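PDB 3UMV: deoxyribodipyrimidine photo-lyase from Oryza sativa Japonica Group, which uses light energy and a bound FAD to split UV-induced cyclobutane pyrimidine dimers in DNA back into two separate pyrimidines. Local coordinates for residues Glu366-Ala371 with Leu414-Tyr419; Gly283-Leu288 with His388-Gly393; Leu56-Gly61 with Thr132-Phe137. All blocks are in the same frame, centred on the assembly; numbering follows the deposited sequence.

Contact 1 of 3, residues Glu366-Ala371 with Leu414-Tyr419; sequences EQLENA and LSTAIY
Glu369 and Tyr419 meet through their polar ends, the carboxylate oxygen OE2 of Glu369 lying 3.2 Å from OH of Tyr419. OE2 sits at the rim of the phenol, in the ring plane, and is 3.5 Å from CE2 of Tyr419 as well. The carboxylate is turned 71° from that plane. OE2 is the nearer of its two oxygens, while OE1 of Glu369 stays 3.8 Å from the same hydroxyl. A hydrogen bond from the phenol to OE2 is possible but not assured. About one turn earlier on helix 410-424 there is a second, apolar touch: the methyl CD1 of Leu368 meets CG2 of Thr416 at 4.0 Å, the two side chains crossing at about a right angle.

The torsions explain the reach of each group. Glu369 has CG anti to the backbone N (chi1 179°) and is extended beyond it, which carries the carboxylate across to helix 410-424. In Thr416, CG2 takes the place opposite the backbone N and faces Leu368. Leu368 packs against Trp378 and lies close to Trp406, both predicted to carry electrons as tryptophanyl radicals. Just beyond, helix 365-369 ends in a Schellman motif with Ala371, at positive phi, as its C-prime residue.

The other carboxylate oxygen, OE1 of Glu369, forms a hydrogen bond with Tyr424 and a salt bridge with Lys423, which also hydrogen-bonds the hydroxyl of Tyr419. This shared lysine would probably stabilise the negative charge of Glu369, and the polar cluster fastens the short helix to two successive turns of helix 410-424.

Contact 2 of 3, residues Gly283-Leu288 with His388-Gly393; sequences GLSPYL and HGKMHG. With FAD (flavin-adenine dinucleotide), chain I; URE (urea), chain J; EDO (1,2-ethanediol), chain C.
Lys390 runs its aliphatic chain up to Ser285 and Gly283, and the direct touches between the segments are van der Waals ones made by a single carbon. Its CE lies 3.4 Å from OG of Ser285, 4.1 Å from CA of Gly283 and 4.4 Å from CD of Pro286. The lysine is extended as far as CE and then bent at the last torsion (chi4 -70°), which turns NZ onto the cofactor.

Hydrogen bonding runs through FAD, which both segments grip at the phosphate that carries the ribityl chain through O5'. NZ of Lys390 donates to O2P at 2.8 Å and to the ester oxygen O5' of FAD at 3.0 Å. From the other segment the backbone N of Gly283 reaches the same O2P at 2.9 Å, and N of Ser285 reaches O1P, also at 2.9 Å; the bond from Leu284 N to O1P is weak. O2P is thus held by one ammonium and one amide. The hydroxyl of Ser285 does not join them: its partner is OD2 of Asp427, another residue of the FAD site.

Electrostatically, the backbone N-H groups of Gly283 and Ser285 point at the phosphate oxygens and, with the lysine, probably offset part of the phosphate charge. NZ also bonds O2 of a 1,2-ethanediol, probably from the crystallisation liquor.

In the fold, 283-288 leads into helix 285-290, whose Tyr287 packs on helix 246-254, while Met391 of 388-393 lodges against both helices that its segment links. The FAD phosphate lies between the segment leading into helix 285-290 and the loop joining helices 376-388 and 393-405.

Contact 3 of 3, residues Leu56-Gly61 with Thr132-Phe137; sequences LLHAAG and TLVADF
Val134 points at the helix beside Ala59, the two CA atoms 6.2 Å apart. Here the packing is close: the methyl CG2 of Val134 lies 3.9 Å from CB of Ala59 and 4.0 Å from its CA, resting on the helix backbone itself, and the small side chain of Ala59 is consistent with this approach. With CG1 anti to the backbone N (chi1 179°), the valine turns both methyls to the helix: CG2 rests on Ala59 and also comes near ND1 of His58, while CG1 meets His58 alone. Ala59 also touches Val40 and Tyr42 of the next strand, so this part of the helix is bedded across more than one strand.

Helix 54-66 joins strand 40-44 to strand 70-75, two neighbouring parallel strands, as the connection of a beta-alpha-beta unit. Strand 132-135 lies on the far side of strand 40-44 from strand 70-75, bonded to it through Thr132 and Val134, as in the Rossmann-like alpha/beta domain of photolyases, part of the HUP clan.

Towards His58 the fit is looser. CG1 of Val134 comes at the edge of the imidazole, near its plane, 4.1 Å from ND1 of His58, and the two side chains cross obliquely. The contact buries this nitrogen, yet ND1 has no polar partner anywhere in the model. The ring is set against its other neighbours instead, meeting that of His164 with the planes about 30° apart and touching Val166 of strand 162-166. Further from Val134 the two chains part, and by Gly61 the helix is partly open to solvent.

From the N terminus, contact 3 comes first: it closes a loop of 70 residues and ties helix 54-66 to a strand of the alpha/beta domain before either of the others opens. Contact 2 then opens at 283-288 and closes 99 residues later at 388-393. Contact 1 opens inside that span, at 366-371, and closes a loop of 42 residues beyond it at 414-419, tying helix 365-369 to helix 410-424. The loops of these two therefore cross along the chain, both within the helical FAD-binding part. Their centres are 19 Å apart, with the nearest atoms about 8 Å from each other. Contacts 1 and 3 lie on opposite sides of the chain's centre.

Contact 1 of 3, residues Glu366-Ala371 with Leu414-Tyr419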
loop_
_atom_site.group_PDB
_atom_site.type_symbol
_atom_site.label_atom_id
_atom_site.label_comp_id
_atom_site.label_asym_id
_atom_site.label_seq_id
_atom_site.Cartn_x
_atom_site.Cartn_y
_atom_site.Cartn_z
ATOM N N GLU A 366 10.223 -13.985 -19.009
ATOM C CA GLU A 366 10.243 -13.033 -20.119
ATOM C C GLU A 366 8.984 -13.125 -20.981
ATOM O O GLU A 366 8.407 -12.102 -21.347
ATOM C CB GLU A 366 11.509 -13.193 -20.980
ATOM C CG GLU A 366 11.576 -12.257 -22.199
ATOM C CD GLU A 366 11.103 -12.915 -23.505
ATOM O OE1 GLU A 366 11.525 -14.060 -23.803
ATOM O OE2 GLU A 366 10.308 -12.281 -24.241
ATOM N N GLN A 367 8.559 -14.349 -21.285
ATOM C CA GLN A 367 7.362 -14.588 -22.096
ATOM C C GLN A 367 6.084 -14.098 -21.408
ATOM O O GLN A 367 5.207 -13.527 -22.061
ATOM C CB GLN A 367 7.225 -16.069 -22.441
ATOM C CG GLN A 367 8.231 -16.540 -23.492
ATOM C CD GLN A 367 8.349 -18.049 -23.574
ATOM O OE1 GLN A 367 7.957 -18.764 -22.659
ATOM N NE2 GLN A 367 8.916 -18.546 -24.681
ATOM N N LEU A 368 5.985 -14.339 -20.105
ATOM C CA LEU A 368 4.865 -13.820 -19.323
ATOM C C LEU A 368 4.892 -12.301 -19.301
ATOM O O LEU A 368 3.881 -11.639 -19.555
ATOM C CB LEU A 368 4.912 -14.380 -17.901
ATOM C CG LEU A 368 4.686 -15.893 -17.782
ATOM C CD1 LEU A 368 5.062 -16.425 -16.400
ATOM C CD2 LEU A 368 3.249 -16.270 -18.140
ATOM N N GLU A 369 6.049 -11.739 -18.989
ATOM C CA GLU A 369 6.167 -10.287 -18.888
ATOM C C GLU A 369 5.739 -9.582 -20.173
ATOM O O GLU A 369 5.135 -8.509 -20.140
ATOM C CB GLU A 369 7.590 -9.883 -18.545
ATOM C CG GLU A 369 7.755 -8.380 -18.468
ATOM C CD GLU A 369 8.969 -7.967 -17.694
ATOM O OE1 GLU A 369 9.111 -6.756 -17.462
ATOM O OE2 GLU A 369 9.779 -8.841 -17.312
ATOM N N ASN A 370 6.069 -10.180 -21.309
ATOM C CA ASN A 370 5.750 -9.576 -22.593
ATOM C C ASN A 370 4.416 -10.032 -23.177
ATOM O O ASN A 370 4.108 -9.724 -24.332
ATOM C CB ASN A 370 6.892 -9.808 -23.588
ATOM C CG ASN A 370 8.136 -9.027 -23.223
ATOM O OD1 ASN A 370 9.080 -9.566 -22.636
ATOM N ND2 ASN A 370 8.132 -7.740 -23.538
ATOM N N ALA A 371 3.634 -10.753 -22.370
ATOM C CA ALA A 371 2.287 -11.179 -22.738
ATOM C C ALA A 371 2.260 -12.032 -24.009
ATOM O O ALA A 371 1.478 -11.775 -24.930
ATOM C CB ALA A 371 1.345 -9.965 -22.864
ATOM N N LEU A 414 5.108 -17.821 -7.632
ATOM C CA LEU A 414 4.971 -16.757 -6.638
ATOM C C LEU A 414 5.999 -15.661 -6.889
ATOM O O LEU A 414 5.673 -14.464 -6.867
ATOM C CB LEU A 414 5.140 -17.336 -5.234
ATOM C CG LEU A 414 4.834 -16.482 -4.013
ATOM C CD1 LEU A 414 3.382 -15.989 -4.052
ATOM C CD2 LEU A 414 5.081 -17.333 -2.769
ATOM N N SER A 415 7.241 -16.064 -7.144
ATOM C CA SER A 415 8.321 -15.108 -7.389
ATOM C C SER A 415 8.043 -14.271 -8.633
ATOM O O SER A 415 8.298 -13.067 -8.668
ATOM C CB SER A 415 9.651 -15.854 -7.547
ATOM O OG SER A 415 10.698 -14.954 -7.835
ATOM N N THR A 416 7.526 -14.917 -9.666
ATOM C CA THR A 416 7.253 -14.213 -10.917
ATOM C C THR A 416 6.078 -13.240 -10.773
ATOM O O THR A 416 6.149 -12.094 -11.230
ATOM C CB THR A 416 7.054 -15.207 -12.085
ATOM O OG1 THR A 416 8.306 -15.849 -12.359
ATOM C CG2 THR A 416 6.618 -14.484 -13.328
ATOM N N ALA A 417 5.013 -13.686 -10.119
ATOM C CA ALA A 417 3.850 -12.819 -9.885
ATOM C C ALA A 417 4.254 -11.566 -9.108
ATOM O O ALA A 417 3.848 -10.451 -9.443
ATOM C CB ALA A 417 2.735 -13.592 -9.141
ATOM N N ILE A 418 5.042 -11.761 -8.049
ATOM C CA ILE A 418 5.440 -10.672 -7.173
ATOM C C ILE A 418 6.344 -9.723 -7.936
ATOM O O ILE A 418 6.179 -8.518 -7.877
ATOM C CB ILE A 418 6.147 -11.212 -5.880
ATOM C CG1 ILE A 418 5.118 -11.869 -4.958
ATOM C CG2 ILE A 418 6.903 -10.117 -5.145
ATOM C CD1 ILE A 418 5.753 -12.603 -3.773
ATOM N N TYR A 419 7.277 -10.273 -8.702
ATOM C CA TYR A 419 8.169 -9.442 -9.498
ATOM C C TYR A 419 7.381 -8.566 -10.474
ATOM O O TYR A 419 7.615 -7.368 -10.551
ATOM C CB TYR A 419 9.180 -10.317 -10.247
ATOM C CG TYR A 419 9.829 -9.647 -11.440
ATOM C CD1 TYR A 419 10.886 -8.760 -11.289
ATOM C CD2 TYR A 419 9.361 -9.899 -12.723
ATOM C CE1 TYR A 419 11.462 -8.143 -12.394
ATOM C CE2 TYR A 419 9.930 -9.297 -13.831
ATOM C CZ TYR A 419 10.975 -8.419 -13.660
ATOM O OH TYR A 419 11.530 -7.826 -14.775
#

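Contact 2 of 3, residues Gly283-Leu288 with His388-Gly393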
loop_
_atom_site.group_PDB
_atom_site.type_symbol
_atom_site.label_atom_id
_atom_site.label_comp_id
_atom_site.label_asym_id
_atom_site.label_seq_id
_atom_site.Cartn_x
_atom_site.Cartn_y
_atom_site.Cartn_z
ATOM N N GLY A 283 -10.683 3.222 -7.692
ATOM C CA GLY A 283 -9.458 3.843 -8.172
ATOM C C GLY A 283 -8.644 4.446 -7.031
ATOM O O GLY A 283 -7.819 5.344 -7.235
ATOM N N LEU A 284 -8.874 3.939 -5.824
ATOM C CA LEU A 284 -8.255 4.495 -4.620
ATOM C C LEU A 284 -6.895 3.911 -4.278
ATOM O O LEU A 284 -6.113 4.553 -3.578
ATOM C CB LEU A 284 -9.178 4.342 -3.408
ATOM C CG LEU A 284 -10.400 5.254 -3.389
ATOM C CD1 LEU A 284 -11.298 4.842 -2.235
ATOM C CD2 LEU A 284 -9.958 6.712 -3.246
ATOM N N SER A 285 -6.613 2.702 -4.757
ATOM C CA SER A 285 -5.390 2.008 -4.324
ATOM C C SER A 285 -4.084 2.781 -4.561
ATOM O O SER A 285 -3.159 2.691 -3.762
ATOM C CB SER A 285 -5.310 0.607 -4.928
ATOM O OG SER A 285 -5.165 0.652 -6.335
ATOM N N PRO A 286 -3.989 3.548 -5.650
ATOM C CA PRO A 286 -2.720 4.281 -5.790
ATOM C C PRO A 286 -2.509 5.233 -4.610
ATOM O O PRO A 286 -1.460 5.261 -3.968
ATOM C CB PRO A 286 -2.905 5.067 -7.088
ATOM C CG PRO A 286 -3.972 4.322 -7.844
ATOM C CD PRO A 286 -4.882 3.728 -6.814
ATOM N N TYR A 287 -3.555 5.993 -4.304
ATOM C CA TYR A 287 -3.543 6.931 -3.192
ATOM C C TYR A 287 -3.374 6.263 -1.821
ATOM O O TYR A 287 -2.624 6.744 -0.982
ATOM C CB TYR A 287 -4.825 7.753 -3.238
ATOM C CG TYR A 287 -4.985 8.499 -4.547
ATOM C CD1 TYR A 287 -6.033 8.207 -5.426
ATOM C CD2 TYR A 287 -4.117 9.524 -4.887
ATOM C CE1 TYR A 287 -6.174 8.902 -6.630
ATOM C CE2 TYR A 287 -4.256 10.217 -6.077
ATOM C CZ TYR A 287 -5.288 9.918 -6.935
ATOM O OH TYR A 287 -5.412 10.629 -8.107
ATOM N N LEU A 288 -4.052 5.144 -1.608
ATOM C CA LEU A 288 -3.968 4.436 -0.340
ATOM C C LEU A 288 -2.576 3.846 -0.163
ATOM O O LEU A 288 -2.018 3.876 0.939
ATOM C CB LEU A 288 -5.028 3.322 -0.286
ATOM C CG LEU A 288 -6.475 3.812 -0.153
ATOM C CD1 LEU A 288 -7.430 2.635 -0.246
ATOM C CD2 LEU A 288 -6.696 4.571 1.134
ATOM N N HIS A 388 -1.301 0.448 -18.411
ATOM C CA HIS A 388 -2.178 1.284 -17.598
ATOM C C HIS A 388 -1.645 1.435 -16.163
ATOM O O HIS A 388 -1.862 2.460 -15.533
ATOM C CB HIS A 388 -3.599 0.702 -17.601
ATOM C CG HIS A 388 -4.627 1.555 -16.924
ATOM N ND1 HIS A 388 -5.321 1.134 -15.810
ATOM C CD2 HIS A 388 -5.112 2.783 -17.226
ATOM C CE1 HIS A 388 -6.172 2.076 -15.442
ATOM N NE2 HIS A 388 -6.066 3.084 -16.287
ATOM N N GLY A 389 -0.959 0.416 -15.649
ATOM C CA GLY A 389 -0.426 0.476 -14.295
ATOM C C GLY A 389 -1.384 0.066 -13.183
ATOM O O GLY A 389 -1.079 0.196 -11.994
ATOM N N LYS A 390 -2.549 -0.449 -13.545
ATOM C CA LYS A 390 -3.490 -0.916 -12.539
ATOM C C LYS A 390 -4.379 -1.965 -13.190
ATOM O O LYS A 390 -5.290 -1.636 -13.946
ATOM C CB LYS A 390 -4.314 0.254 -11.979
ATOM C CG LYS A 390 -5.251 -0.113 -10.827
ATOM C CD LYS A 390 -5.982 1.120 -10.268
ATOM C CE LYS A 390 -7.006 0.756 -9.196
ATOM N NZ LYS A 390 -8.208 0.016 -9.749
ATOM N N MET A 391 -4.079 -3.230 -12.931
ATOM C CA MET A 391 -4.848 -4.325 -13.520
ATOM C C MET A 391 -6.150 -4.443 -12.754
ATOM O O MET A 391 -6.170 -4.248 -11.544
ATOM C CB MET A 391 -4.089 -5.639 -13.416
ATOM C CG MET A 391 -4.795 -6.809 -14.085
ATOM S SD MET A 391 -4.025 -8.407 -13.733
ATOM C CE MET A 391 -2.312 -8.053 -14.122
ATOM N N HIS A 392 -7.237 -4.749 -13.458
ATOM C CA HIS A 392 -8.526 -4.876 -12.816
ATOM C C HIS A 392 -8.499 -5.940 -11.719
ATOM O O HIS A 392 -7.967 -7.042 -11.918
ATOM C CB HIS A 392 -9.609 -5.215 -13.840
ATOM C CG HIS A 392 -10.967 -5.304 -13.237
ATOM N ND1 HIS A 392 -11.840 -4.237 -13.222
ATOM C CD2 HIS A 392 -11.600 -6.320 -12.603
ATOM C CE1 HIS A 392 -12.950 -4.590 -12.602
ATOM N NE2 HIS A 392 -12.837 -5.851 -12.230
ATOM N N GLY A 393 -9.081 -5.611 -10.570
ATOM C CA GLY A 393 -9.002 -6.459 -9.390
ATOM C C GLY A 393 -9.424 -7.898 -9.615
ATOM O O GLY A 393 -8.807 -8.835 -9.090
HETATM P PA FAD I . -11.661 -1.317 -5.032
HETATM O O1A FAD I . -12.475 -2.509 -5.437
HETATM O O2A FAD I . -12.341 0.006 -5.248
HETATM O O5B FAD I . -11.233 -1.505 -3.501
HETATM C C5B FAD I . -11.074 -0.408 -2.628
HETATM C C4B FAD I . -9.898 -0.665 -1.679
HETATM O O4B FAD I . -10.078 -1.851 -0.920
HETATM C C3B FAD I . -8.602 -0.888 -2.433
HETATM O O3B FAD I . -7.991 0.331 -2.784
HETATM C C2B FAD I . -7.795 -1.634 -1.411
HETATM O O2B FAD I . -7.335 -0.732 -0.422
HETATM C C1B FAD I . -8.839 -2.508 -0.765
HETATM N N9A FAD I . -8.878 -3.837 -1.398
HETATM C C8A FAD I . -9.686 -4.257 -2.421
HETATM N N7A FAD I . -9.389 -5.553 -2.674
HETATM C C5A FAD I . -8.394 -5.954 -1.835
HETATM C C6A FAD I . -7.701 -7.155 -1.639
HETATM N N6A FAD I . -8.022 -8.272 -2.291
HETATM N N1A FAD I . -6.724 -7.233 -0.670
HETATM C C2A FAD I . -6.440 -6.135 0.108
HETATM N N3A FAD I . -7.119 -4.953 -0.087
HETATM C C4A FAD I . -8.083 -4.875 -1.031
HETATM N N1 FAD I . -3.700 -4.402 -3.906
HETATM C C2 FAD I . -2.828 -3.370 -3.718
HETATM O O2 FAD I . -3.223 -2.399 -3.072
HETATM N N3 FAD I . -1.540 -3.437 -4.220
HETATM C C4 FAD I . -1.121 -4.544 -4.937
HETATM O O4 FAD I . 0.027 -4.598 -5.388
HETATM C C4X FAD I . -2.014 -5.595 -5.112
HETATM N N5 FAD I . -1.664 -6.717 -5.826
HETATM C C5X FAD I . -2.558 -7.760 -5.973
HETATM C C6 FAD I . -2.180 -8.913 -6.674
HETATM C C7 FAD I . -3.085 -9.968 -6.829
HETATM C C7M FAD I . -2.649 -11.203 -7.575
HETATM C C8 FAD I . -4.368 -9.854 -6.288
HETATM C C8M FAD I . -5.383 -10.950 -6.425
HETATM C C9 FAD I . -4.733 -8.704 -5.608
HETATM C C9A FAD I . -3.834 -7.665 -5.449
HETATM N N10 FAD I . -4.209 -6.522 -4.772
HETATM C C10 FAD I . -3.294 -5.511 -4.606
HETATM C "C1'" FAD I . -5.600 -6.359 -4.177
HETATM C "C2'" FAD I . -6.634 -5.696 -5.141
HETATM O "O2'" FAD I . -6.664 -6.263 -6.456
HETATM C "C3'" FAD I . -6.460 -4.173 -5.294
HETATM O "O3'" FAD I . -6.380 -3.587 -4.022
HETATM C "C4'" FAD I . -7.605 -3.506 -6.060
HETATM O "O4'" FAD I . -7.708 -4.072 -7.353
HETATM C "C5'" FAD I . -7.322 -2.006 -6.126
HETATM O "O5'" FAD I . -8.142 -1.287 -7.016
HETATM P P FAD I . -9.245 -0.282 -6.425
HETATM O O1P FAD I . -8.626 0.663 -5.414
HETATM O O2P FAD I . -9.916 0.441 -7.564
HETATM O O3P FAD I . -10.221 -1.397 -5.788
HETATM C C URE J . -8.975 -0.842 -13.566
HETATM O O URE J . -8.106 -1.520 -14.115
HETATM N N1 URE J . -10.214 -0.859 -14.005
HETATM N N2 URE J . -8.632 0.024 -12.645
HETATM C C1 EDO C . -8.399 3.552 -13.025
HETATM O O1 EDO C . -7.923 2.314 -13.392
HETATM C C2 EDO C . -8.849 3.705 -11.744
HETATM O O2 EDO C . -9.334 2.585 -11.109
#

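Contact 3 of 3, residues Leu56-Gly61 with Thr132-Phe137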
loop_
_atom_site.group_PDB
_atom_site.type_symbol
_atom_site.label_atom_id
_atom_site.label_comp_id
_atom_site.label_asym_id
_atom_site.label_seq_id
_atom_site.Cartn_x
_atom_site.Cartn_y
_atom_site.Cartn_z
ATOM N N LEU A 56 1.304 12.070 12.556
ATOM C CA LEU A 56 1.550 13.503 12.609
ATOM C C LEU A 56 0.800 14.154 13.793
ATOM O O LEU A 56 1.365 14.963 14.526
ATOM C CB LEU A 56 1.148 14.161 11.285
ATOM C CG LEU A 56 1.274 15.686 11.263
ATOM C CD1 LEU A 56 2.712 16.083 11.554
ATOM C CD2 LEU A 56 0.798 16.259 9.924
ATOM N N LEU A 57 -0.466 13.780 13.977
ATOM C CA LEU A 57 -1.279 14.277 15.096
ATOM C C LEU A 57 -0.617 13.962 16.435
ATOM O O LEU A 57 -0.571 14.807 17.328
ATOM C CB LEU A 57 -2.688 13.673 15.048
ATOM C CG LEU A 57 -3.630 14.266 13.999
ATOM C CD1 LEU A 57 -4.852 13.379 13.790
ATOM C CD2 LEU A 57 -4.047 15.660 14.418
ATOM N N HIS A 58 -0.103 12.744 16.569
ATOM C CA HIS A 58 0.595 12.350 17.785
ATOM C C HIS A 58 1.838 13.210 18.014
ATOM O O HIS A 58 2.068 13.701 19.116
ATOM C CB HIS A 58 0.973 10.870 17.741
ATOM C CG HIS A 58 1.596 10.383 19.011
ATOM N ND1 HIS A 58 2.864 9.842 19.064
ATOM C CD2 HIS A 58 1.132 10.379 20.282
ATOM C CE1 HIS A 58 3.149 9.513 20.312
ATOM N NE2 HIS A 58 2.114 9.828 21.070
ATOM N N ALA A 59 2.634 13.403 16.965
ATOM C CA ALA A 59 3.829 14.234 17.070
ATOM C C ALA A 59 3.448 15.652 17.507
ATOM O O ALA A 59 4.034 16.188 18.432
ATOM C CB ALA A 59 4.612 14.245 15.749
ATOM N N ALA A 60 2.464 16.241 16.831
ATOM C CA ALA A 60 2.004 17.593 17.140
ATOM C C ALA A 60 1.504 17.665 18.570
ATOM O O ALA A 60 1.736 18.649 19.258
ATOM C CB ALA A 60 0.892 18.028 16.183
ATOM N N GLY A 61 0.809 16.625 19.015
ATOM C CA GLY A 61 0.310 16.607 20.382
ATOM C C GLY A 61 1.434 16.559 21.401
ATOM O O GLY A 61 1.328 17.149 22.478
ATOM N N THR A 132 11.799 13.705 20.857
ATOM C CA THR A 132 11.081 12.522 20.403
ATOM C C THR A 132 11.106 12.354 18.887
ATOM O O THR A 132 10.940 13.317 18.147
ATOM C CB THR A 132 9.613 12.545 20.880
ATOM O OG1 THR A 132 9.575 12.792 22.293
ATOM C CG2 THR A 132 8.923 11.209 20.586
ATOM N N LEU A 133 11.317 11.118 18.445
ATOM C CA LEU A 133 11.114 10.742 17.054
ATOM C C LEU A 133 9.834 9.921 16.966
ATOM O O LEU A 133 9.670 8.955 17.705
ATOM C CB LEU A 133 12.295 9.901 16.558
ATOM C CG LEU A 133 12.157 9.243 15.178
ATOM C CD1 LEU A 133 12.195 10.280 14.081
ATOM C CD2 LEU A 133 13.261 8.211 14.971
ATOM N N VAL A 134 8.926 10.306 16.075
ATOM C CA VAL A 134 7.707 9.532 15.852
ATOM C C VAL A 134 7.763 8.908 14.470
ATOM O O VAL A 134 7.982 9.599 13.492
ATOM C CB VAL A 134 6.449 10.413 15.938
ATOM C CG1 VAL A 134 5.188 9.563 15.676
ATOM C CG2 VAL A 134 6.396 11.122 17.295
ATOM N N ALA A 135 7.565 7.599 14.379
ATOM C CA ALA A 135 7.506 6.966 13.058
ATOM C C ALA A 135 6.107 6.434 12.783
ATOM O O ALA A 135 5.360 6.171 13.720
ATOM C CB ALA A 135 8.535 5.845 12.946
ATOM N N ASP A 136 5.752 6.294 11.508
ATOM C CA ASP A 136 4.532 5.590 11.137
ATOM C C ASP A 136 4.825 4.096 10.943
ATOM O O ASP A 136 5.937 3.631 11.230
ATOM C CB ASP A 136 3.771 6.251 9.947
ATOM C CG ASP A 136 4.654 6.480 8.699
ATOM O OD1 ASP A 136 4.466 7.514 8.004
ATOM O OD2 ASP A 136 5.494 5.611 8.379
ATOM N N PHE A 137 3.821 3.335 10.525
ATOM C CA PHE A 137 3.927 1.877 10.526
ATOM C C PHE A 137 3.739 1.205 9.183
ATOM O O PHE A 137 2.787 1.494 8.455
ATOM C CB PHE A 137 2.909 1.238 11.487
ATOM C CG PHE A 137 2.783 -0.248 11.298
ATOM C CD1 PHE A 137 1.761 -0.774 10.523
ATOM C CD2 PHE A 137 3.727 -1.111 11.837
ATOM C CE1 PHE A 137 1.657 -2.158 10.321
ATOM C CE2 PHE A 137 3.643 -2.488 11.636
ATOM C CZ PHE A 137 2.599 -3.010 10.865
#